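Local atomic coordinates of importin-95 (Chaetomium thermophilum, PDB entry 4XRI), a protein that probably acts as an importin-beta transport receptor, a flexible HEAT-repeat protein that carries protein cargo into the nucleus and is expected to bind a small GTPase. Residues A[106-111]-A[118-123]; A[759-764]-A[809-814]; A[845-850]-A[855-860]. The protein carries 2 engineered substitutions. One frame throughout, in Å; residues are numbered along the deposited sequence.

Interaction 1: residues A[106-111]-A[118-123]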
loop_
_atom_site.group_PDB
_atom_site.type_symbol
_atom_site.label_atom_id
_atom_site.label_comp_id
_atom_site.label_asym_id
_atom_site.label_seq_id
_atom_site.Cartn_x
_atom_site.Cartn_y
_atom_site.Cartn_z
ATOM N N LEU A 106 -36.063 -0.104 18.056
ATOM C CA LEU A 106 -37.008 -0.254 16.954
ATOM C C LEU A 106 -37.949 0.937 16.842
ATOM O O LEU A 106 -38.175 1.466 15.752
ATOM C CB LEU A 106 -37.828 -1.535 17.125
ATOM C CG LEU A 106 -37.468 -2.742 16.257
ATOM C CD1 LEU A 106 -38.491 -3.853 16.448
ATOM C CD2 LEU A 106 -37.370 -2.334 14.795
ATOM N N GLU A 107 -38.499 1.352 17.978
ATOM C CA GLU A 107 -39.468 2.439 18.013
ATOM C C GLU A 107 -38.848 3.785 17.629
ATOM O O GLU A 107 -39.522 4.648 17.067
ATOM C CB GLU A 107 -40.109 2.527 19.401
ATOM C CG GLU A 107 -41.080 1.392 19.694
ATOM C CD GLU A 107 -41.436 1.273 21.165
ATOM O OE1 GLU A 107 -42.250 0.390 21.509
ATOM O OE2 GLU A 107 -40.900 2.054 21.978
ATOM N N THR A 108 -37.561 3.947 17.915
ATOM C CA THR A 108 -36.853 5.201 17.661
ATOM C C THR A 108 -36.669 5.454 16.158
ATOM O O THR A 108 -36.444 6.588 15.727
ATOM C CB THR A 108 -35.480 5.202 18.377
ATOM O OG1 THR A 108 -35.675 5.000 19.781
ATOM C CG2 THR A 108 -34.733 6.520 18.174
ATOM N N LEU A 109 -36.787 4.397 15.357
ATOM C CA LEU A 109 -36.713 4.531 13.902
ATOM C C LEU A 109 -37.761 5.504 13.363
ATOM O O LEU A 109 -37.564 6.129 12.321
ATOM C CB LEU A 109 -36.890 3.173 13.222
ATOM C CG LEU A 109 -35.815 2.101 13.409
ATOM C CD1 LEU A 109 -36.169 0.877 12.576
ATOM C CD2 LEU A 109 -34.439 2.631 13.033
ATOM N N ALA A 110 -38.872 5.624 14.082
ATOM C CA ALA A 110 -39.993 6.445 13.640
ATOM C C ALA A 110 -39.814 7.919 14.002
ATOM O O ALA A 110 -40.596 8.767 13.572
ATOM C CB ALA A 110 -41.291 5.916 14.232
ATOM N N SER A 111 -38.788 8.215 14.796
ATOM C CA SER A 111 -38.534 9.578 15.256
ATOM C C SER A 111 -38.343 10.558 14.104
ATOM O O SER A 111 -37.624 10.267 13.152
ATOM C CB SER A 111 -37.301 9.611 16.165
ATOM O OG SER A 111 -37.009 10.940 16.566
ATOM N N GLN A 118 -31.081 7.681 12.630
ATOM C CA GLN A 118 -29.866 7.095 12.071
ATOM C C GLN A 118 -29.133 6.279 13.125
ATOM O O GLN A 118 -28.702 5.156 12.866
ATOM C CB GLN A 118 -28.942 8.183 11.517
ATOM C CG GLN A 118 -27.886 7.685 10.543
ATOM C CD GLN A 118 -26.655 7.127 11.232
ATOM O OE1 GLN A 118 -26.444 7.340 12.427
ATOM N NE2 GLN A 118 -25.832 6.407 10.476
ATOM N N ALA A 119 -28.993 6.863 14.313
ATOM C CA ALA A 119 -28.311 6.206 15.425
ATOM C C ALA A 119 -29.008 4.906 15.806
ATOM O O ALA A 119 -28.354 3.898 16.074
ATOM C CB ALA A 119 -28.238 7.136 16.622
ATOM N N ALA A 120 -30.338 4.935 15.816
ATOM C CA ALA A 120 -31.130 3.751 16.124
ATOM C C ALA A 120 -30.899 2.660 15.080
ATOM O O ALA A 120 -30.876 1.471 15.402
ATOM C CB ALA A 120 -32.603 4.104 16.208
ATOM N N ALA A 121 -30.731 3.076 13.828
ATOM C CA ALA A 121 -30.447 2.142 12.742
ATOM C C ALA A 121 -29.116 1.435 12.972
ATOM O O ALA A 121 -28.985 0.238 12.717
ATOM C CB ALA A 121 -30.440 2.863 11.401
ATOM N N GLN A 122 -28.134 2.187 13.464
ATOM C CA GLN A 122 -26.831 1.623 13.805
ATOM C C GLN A 122 -26.953 0.601 14.929
ATOM O O GLN A 122 -26.371 -0.482 14.862
ATOM C CB GLN A 122 -25.850 2.726 14.211
ATOM C CG GLN A 122 -25.385 3.602 13.065
ATOM C CD GLN A 122 -24.189 4.459 13.442
ATOM O OE1 GLN A 122 -23.150 3.946 13.859
ATOM N NE2 GLN A 122 -24.340 5.773 13.318
ATOM N N VAL A 123 -27.717 0.954 15.956
ATOM C CA VAL A 123 -27.938 0.071 17.093
ATOM C C VAL A 123 -28.569 -1.244 16.651
ATOM O O VAL A 123 -28.107 -2.325 17.021
ATOM C CB VAL A 123 -28.845 0.735 18.153
ATOM C CG1 VAL A 123 -29.207 -0.264 19.239
ATOM C CG2 VAL A 123 -28.162 1.956 18.744
#
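T108 and L109 share one small target, the methyl group of A120, and their meeting illustrates how an alanine lets the end of one helix and the turn after it come close to the next helix. T108 points at the partner helix and lays both CB and CG2 against A120 CB, each at 3.8 Å. L109 reaches the same methyl by another route: with CG beside the backbone N (chi1 -67°), it swings CD2 inward to lie 4.0 Å from A120 CB. That branch also rests 3.8 Å from A121 N, so it covers helix backbone as well as side chains.

The polar groups near the contact find partners within their own segment or outside the pair. T108 turns its methyl toward A120 and its hydroxyl back to the carbonyl of L104 in its own helix, so the buried OG1 is satisfied. A type I beta turn from T108 to S111 is closed by the bond from S111 N to T108 O, 3.0 Å long. S111 OG in turn bonds to E56 and to N113 N.

Helix 42-54 covers T108 through L53, while A158 and S159 of helix 153-168 cover L109. A short turn joining two helices packed through a threonine methyl and a leucine branch against alanines, with neighbouring helices layered around them, is characteristic of the helical solenoid built by HEAT-repeat proteins.

Interaction 2: residues A[759-764]-A[809-814]. With SO4 (sulfate ion), chain E.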
loop_
_atom_site.group_PDB
_atom_site.type_symbol
_atom_site.label_atom_id
_atom_site.label_comp_id
_atom_site.label_asym_id
_atom_site.label_seq_id
_atom_site.Cartn_x
_atom_site.Cartn_y
_atom_site.Cartn_z
ATOM N N TYR A 759 3.669 -14.414 3.932
ATOM C CA TYR A 759 4.557 -14.617 5.072
ATOM C C TYR A 759 5.243 -15.979 5.013
ATOM O O TYR A 759 6.442 -16.093 5.271
ATOM C CB TYR A 759 3.795 -14.482 6.390
ATOM C CG TYR A 759 4.639 -14.829 7.597
ATOM C CD1 TYR A 759 4.526 -16.067 8.220
ATOM C CD2 TYR A 759 5.566 -13.925 8.101
ATOM C CE1 TYR A 759 5.304 -16.390 9.316
ATOM C CE2 TYR A 759 6.347 -14.238 9.199
ATOM C CZ TYR A 759 6.211 -15.471 9.801
ATOM O OH TYR A 759 6.986 -15.787 10.891
ATOM N N VAL A 760 4.475 -17.007 4.669
ATOM C CA VAL A 760 4.987 -18.372 4.615
ATOM C C VAL A 760 5.954 -18.555 3.445
ATOM O O VAL A 760 6.960 -19.255 3.564
ATOM C CB VAL A 760 3.833 -19.393 4.511
ATOM C CG1 VAL A 760 4.358 -20.788 4.198
ATOM C CG2 VAL A 760 3.023 -19.402 5.801
ATOM N N ILE A 761 5.649 -17.918 2.317
ATOM C CA ILE A 761 6.567 -17.915 1.183
ATOM C C ILE A 761 7.888 -17.274 1.595
ATOM O O ILE A 761 8.964 -17.808 1.330
ATOM C CB ILE A 761 5.992 -17.158 -0.027
ATOM C CG1 ILE A 761 4.819 -17.924 -0.636
ATOM C CG2 ILE A 761 7.071 -16.937 -1.079
ATOM C CD1 ILE A 761 4.210 -17.230 -1.833
ATOM N N SER A 762 7.791 -16.129 2.260
ATOM C CA SER A 762 8.969 -15.434 2.758
ATOM C C SER A 762 9.715 -16.275 3.789
ATOM O O SER A 762 10.945 -16.331 3.782
ATOM C CB SER A 762 8.578 -14.089 3.367
ATOM O OG SER A 762 9.699 -13.458 3.959
ATOM N N LEU A 763 8.961 -16.912 4.678
ATOM C CA LEU A 763 9.537 -17.743 5.727
ATOM C C LEU A 763 10.348 -18.890 5.136
ATOM O O LEU A 763 11.469 -19.166 5.567
ATOM C CB LEU A 763 8.437 -18.295 6.635
ATOM C CG LEU A 763 8.876 -19.216 7.774
ATOM C CD1 LEU A 763 9.737 -18.458 8.765
ATOM C CD2 LEU A 763 7.661 -19.814 8.466
ATOM N N ARG A 764 9.772 -19.550 4.138
ATOM C CA ARG A 764 10.402 -20.714 3.527
ATOM C C ARG A 764 11.595 -20.323 2.665
ATOM O O ARG A 764 12.501 -21.126 2.449
ATOM C CB ARG A 764 9.376 -21.499 2.712
ATOM C CG ARG A 764 8.333 -22.176 3.594
ATOM C CD ARG A 764 7.380 -23.056 2.807
ATOM N NE ARG A 764 6.666 -23.968 3.699
ATOM C CZ ARG A 764 5.965 -25.022 3.293
ATOM N NH1 ARG A 764 5.360 -25.800 4.180
ATOM N NH2 ARG A 764 5.874 -25.299 2.000
ATOM N N GLU A 809 9.931 -16.454 -6.985
ATOM C CA GLU A 809 11.109 -16.815 -7.763
ATOM C C GLU A 809 12.286 -17.115 -6.843
ATOM O O GLU A 809 13.026 -18.077 -7.054
ATOM C CB GLU A 809 11.479 -15.703 -8.745
ATOM C CG GLU A 809 12.851 -15.884 -9.366
ATOM C CD GLU A 809 13.049 -15.051 -10.616
ATOM O OE1 GLU A 809 12.076 -14.408 -11.066
ATOM O OE2 GLU A 809 14.178 -15.043 -11.151
ATOM N N ALA A 810 12.444 -16.286 -5.816
ATOM C CA ALA A 810 13.522 -16.444 -4.845
ATOM C C ALA A 810 13.445 -17.787 -4.128
ATOM O O ALA A 810 14.467 -18.421 -3.867
ATOM C CB ALA A 810 13.489 -15.306 -3.835
ATOM N N LEU A 811 12.227 -18.219 -3.817
ATOM C CA LEU A 811 12.023 -19.478 -3.110
ATOM C C LEU A 811 12.420 -20.666 -3.980
ATOM O O LEU A 811 13.060 -21.608 -3.509
ATOM C CB LEU A 811 10.566 -19.614 -2.666
ATOM C CG LEU A 811 10.190 -20.922 -1.967
ATOM C CD1 LEU A 811 11.099 -21.179 -0.776
ATOM C CD2 LEU A 811 8.728 -20.899 -1.537
ATOM N N MET A 812 12.047 -20.611 -5.255
ATOM C CA MET A 812 12.381 -21.682 -6.185
ATOM C C MET A 812 13.877 -21.693 -6.474
ATOM O O MET A 812 14.482 -22.755 -6.602
ATOM C CB MET A 812 11.585 -21.541 -7.483
ATOM C CG MET A 812 10.076 -21.533 -7.279
ATOM S SD MET A 812 9.493 -22.841 -6.179
ATOM C CE MET A 812 9.850 -24.303 -7.150
ATOM N N ARG A 813 14.469 -20.506 -6.572
ATOM C CA ARG A 813 15.909 -20.392 -6.772
ATOM C C ARG A 813 16.664 -21.006 -5.597
ATOM O O ARG A 813 17.553 -21.840 -5.784
ATOM C CB ARG A 813 16.317 -18.928 -6.959
ATOM C CG ARG A 813 17.811 -18.732 -7.180
ATOM C CD ARG A 813 18.137 -17.334 -7.683
ATOM N NE ARG A 813 17.816 -16.297 -6.706
ATOM C CZ ARG A 813 16.771 -15.481 -6.791
ATOM N NH1 ARG A 813 15.933 -15.575 -7.815
ATOM N NH2 ARG A 813 16.565 -14.567 -5.853
ATOM N N ALA A 814 16.293 -20.593 -4.387
ATOM C CA ALA A 814 16.905 -21.107 -3.165
ATOM C C ALA A 814 16.750 -22.620 -3.050
ATOM O O ALA A 814 17.648 -23.313 -2.568
ATOM C CB ALA A 814 16.301 -20.427 -1.948
HETATM S S SO4 E . 7.982 -13.281 -7.627
HETATM O O1 SO4 E . 8.141 -14.724 -7.780
HETATM O O2 SO4 E . 9.276 -12.632 -7.809
HETATM O O3 SO4 E . 7.466 -12.979 -6.296
HETATM O O4 SO4 E . 7.045 -12.794 -8.635
#
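I761 meets one flank of the L811 side chain, which projects from helix 809-825 onto helix 754-780. Its CG2 methyl lies 4.3 Å from L811 CD2, an open van der Waals contact, and I761 O is 4.2 Å from the same CD2 branch. The isoleucine also touches S808, which immediately precedes the second segment and whose OG is hydrogen-bonded to L811 N.

One turn further on, R764 receives the other branch of L811. L811 holds CG anti to its backbone N (chi1 177°), which sends its fork across to the arginine, and CD1 settles 3.5 Å from R764 O and 3.9 Å from R764 CB. CD1 thus makes the closer approach to R764, while CD2 lies more loosely by I761. Such packing of a leucine against backbone atoms and side-chain carbons joins helices of the all-helical importin-beta solenoid that are well separated in sequence. The polar end of R764 leaves the interface on a chain extended from CG to NE. It bonds through NH1 to A744 O and through NH2 to S800 OG, so a buried arginine meets the leucine with its base alone. L797 and I801 of helix 791-802 line its path, and I801 touches L811 as well.

At the start of helix 809-825, E809 N donates to O1 of a sulfate, 2.6 Å away, at a somewhat bent N-H...O angle of 142°. The ion, probably from the crystallisation liquor, sits at a helix N terminus, where the helix dipole would be expected to favour an anion. The E809 carboxylate turns elsewhere: OE2 bonds to G854 N, and R813 NH1 is a long salt-bridge partner at 3.8 Å.

Interaction 3: residues A[845-850]-A[855-860]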
loop_
_atom_site.group_PDB
_atom_site.type_symbol
_atom_site.label_atom_id
_atom_site.label_comp_id
_atom_site.label_asym_id
_atom_site.label_seq_id
_atom_site.Cartn_x
_atom_site.Cartn_y
_atom_site.Cartn_z
ATOM N N ARG A 845 12.691 -29.053 -13.522
ATOM C CA ARG A 845 12.300 -28.798 -14.902
ATOM C C ARG A 845 11.351 -27.608 -15.000
ATOM O O ARG A 845 11.482 -26.778 -15.898
ATOM C CB ARG A 845 11.649 -30.034 -15.517
ATOM C CG ARG A 845 11.267 -29.850 -16.974
ATOM C CD ARG A 845 10.233 -30.865 -17.415
ATOM N NE ARG A 845 9.505 -30.406 -18.593
ATOM C CZ ARG A 845 8.489 -29.549 -18.553
ATOM N NH1 ARG A 845 7.882 -29.183 -19.675
ATOM N NH2 ARG A 845 8.082 -29.053 -17.392
ATOM N N GLU A 846 10.403 -27.526 -14.071
ATOM C CA GLU A 846 9.473 -26.401 -14.030
ATOM C C GLU A 846 10.216 -25.094 -13.798
ATOM O O GLU A 846 9.881 -24.061 -14.378
ATOM C CB GLU A 846 8.422 -26.597 -12.934
ATOM C CG GLU A 846 7.440 -25.440 -12.822
ATOM C CD GLU A 846 6.686 -25.436 -11.509
ATOM O OE1 GLU A 846 7.338 -25.546 -10.448
ATOM O OE2 GLU A 846 5.443 -25.324 -11.536
ATOM N N THR A 847 11.233 -25.150 -12.947
ATOM C CA THR A 847 11.983 -23.965 -12.566
ATOM C C THR A 847 12.853 -23.472 -13.715
ATOM O O THR A 847 12.947 -22.268 -13.960
ATOM C CB THR A 847 12.876 -24.234 -11.343
ATOM O OG1 THR A 847 12.146 -24.990 -10.369
ATOM C CG2 THR A 847 13.336 -22.923 -10.722
ATOM N N ARG A 848 13.492 -24.401 -14.419
ATOM C CA ARG A 848 14.377 -24.021 -15.512
ATOM C C ARG A 848 13.583 -23.578 -16.739
ATOM O O ARG A 848 14.075 -22.800 -17.555
ATOM C CB ARG A 848 15.325 -25.174 -15.870
ATOM C CG ARG A 848 14.667 -26.429 -16.432
ATOM C CD ARG A 848 15.730 -27.463 -16.799
ATOM N NE ARG A 848 15.182 -28.628 -17.490
ATOM C CZ ARG A 848 15.127 -29.852 -16.973
ATOM N NH1 ARG A 848 15.584 -30.080 -15.749
ATOM N NH2 ARG A 848 14.617 -30.851 -17.682
ATOM N N SER A 849 12.345 -24.050 -16.851
ATOM C CA SER A 849 11.538 -23.790 -18.040
ATOM C C SER A 849 10.640 -22.560 -17.917
ATOM O O SER A 849 9.974 -22.177 -18.879
ATOM C CB SER A 849 10.680 -25.012 -18.371
ATOM O OG SER A 849 11.487 -26.125 -18.710
ATOM N N ASN A 850 10.614 -21.946 -16.738
ATOM C CA ASN A 850 9.826 -20.735 -16.544
ATOM C C ASN A 850 10.513 -19.541 -17.195
ATOM O O ASN A 850 11.495 -19.011 -16.671
ATOM C CB ASN A 850 9.596 -20.470 -15.055
ATOM C CG ASN A 850 8.636 -19.316 -14.800
ATOM O OD1 ASN A 850 8.338 -18.524 -15.694
ATOM N ND2 ASN A 850 8.152 -19.214 -13.567
ATOM N N ALA A 855 17.774 -14.789 -14.893
ATOM C CA ALA A 855 18.891 -15.605 -15.355
ATOM C C ALA A 855 19.559 -16.367 -14.215
ATOM O O ALA A 855 19.969 -17.514 -14.390
ATOM C CB ALA A 855 19.910 -14.739 -16.076
ATOM N N ARG A 856 19.673 -15.724 -13.054
ATOM C CA ARG A 856 20.234 -16.364 -11.866
ATOM C C ARG A 856 19.510 -17.668 -11.560
ATOM O O ARG A 856 20.129 -18.720 -11.396
ATOM C CB ARG A 856 20.142 -15.442 -10.647
ATOM C CG ARG A 856 20.909 -14.139 -10.738
ATOM C CD ARG A 856 20.595 -13.281 -9.519
ATOM N NE ARG A 856 21.326 -12.020 -9.498
ATOM C CZ ARG A 856 21.144 -11.074 -8.581
ATOM N NH1 ARG A 856 21.850 -9.953 -8.631
ATOM N NH2 ARG A 856 20.252 -11.248 -7.614
ATOM N N THR A 857 18.188 -17.574 -11.491
ATOM C CA THR A 857 17.332 -18.695 -11.127
ATOM C C THR A 857 17.435 -19.849 -12.118
ATOM O O THR A 857 17.590 -21.007 -11.723
ATOM C CB THR A 857 15.861 -18.251 -11.034
ATOM O OG1 THR A 857 15.752 -17.125 -10.153
ATOM C CG2 THR A 857 14.991 -19.385 -10.516
ATOM N N ILE A 858 17.349 -19.526 -13.403
ATOM C CA ILE A 858 17.393 -20.534 -14.454
ATOM C C ILE A 858 18.755 -21.225 -14.490
ATOM O O ILE A 858 18.844 -22.432 -14.721
ATOM C CB ILE A 858 17.079 -19.913 -15.828
ATOM C CG1 ILE A 858 15.669 -19.320 -15.825
ATOM C CG2 ILE A 858 17.203 -20.950 -16.935
ATOM C CD1 ILE A 858 15.334 -18.522 -17.065
ATOM N N GLU A 859 19.815 -20.461 -14.244
ATOM C CA GLU A 859 21.157 -21.028 -14.161
ATOM C C GLU A 859 21.286 -21.942 -12.948
ATOM O O GLU A 859 21.907 -23.004 -13.020
ATOM C CB GLU A 859 22.209 -19.922 -14.096
ATOM C CG GLU A 859 22.449 -19.221 -15.417
ATOM C CD GLU A 859 23.325 -17.995 -15.269
ATOM O OE1 GLU A 859 23.601 -17.598 -14.116
ATOM O OE2 GLU A 859 23.737 -17.427 -16.302
ATOM N N THR A 860 20.699 -21.521 -11.832
ATOM C CA THR A 860 20.707 -22.320 -10.613
ATOM C C THR A 860 19.932 -23.614 -10.827
ATOM O O THR A 860 20.305 -24.671 -10.317
ATOM C CB THR A 860 20.100 -21.549 -9.425
ATOM O OG1 THR A 860 20.731 -20.268 -9.308
ATOM C CG2 THR A 860 20.287 -22.323 -8.129
#
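T847 and T857 meet methyl to methyl, with their CG2 atoms 3.9 Å apart and the two side chains crossing at about a right angle. Each places CG2 anti to its backbone N, which turns the methyl across the contact and the hydroxyl elsewhere: T847 OG1 bonds to M843 O, and T857 OG1 to R813 and E809. M812 and M816 of helix 809-825 pack on T847 and cover it.

I858 carries the neighbouring part. Its CG2 lies 3.7 Å from R848 O and its CD1 3.9 Å from N850 O, so the side chain lies against the carbonyl oxygens of R848 and, just beyond the helix, N850. The axes of helical segments 845-849 and 855-860 approach to 8.3 Å at 144°, running in broadly opposite directions but well splayed.

Toward solvent the fit relaxes. R848 leads its guanidinium away, with R845 CA against one face, offset toward its rim, and the exposed S849 ties its hydroxyl back to R845 O. N850 OD1 is engaged by E852 N in the connecting loop.

Methyl groups against methyls and carbonyl oxygens imply a join made by shape and dispersion, with the directional bonds spent within each helix or on neighbours.

From the N terminus, interaction 1 comes first and closes a short connection between consecutive helices in the N-terminal part of the solenoid. Interaction 2 opens far later and closes a longer loop, in which 44 residues, mostly helical, separate its segments. Interaction 3 closes a short loop, with four residues between its segments, near the C terminus. The three stand in series; none nests within or crosses another. Interactions 1 and 3 lie on opposite sides of the chain's centre, their centres about 63 Å apart. Interactions 2 and 3 touch, since 809-814 packs against both segments of interaction 3, so helix 809-825 ties helix 754-780 to the terminal pair, 838-849 and 855-872.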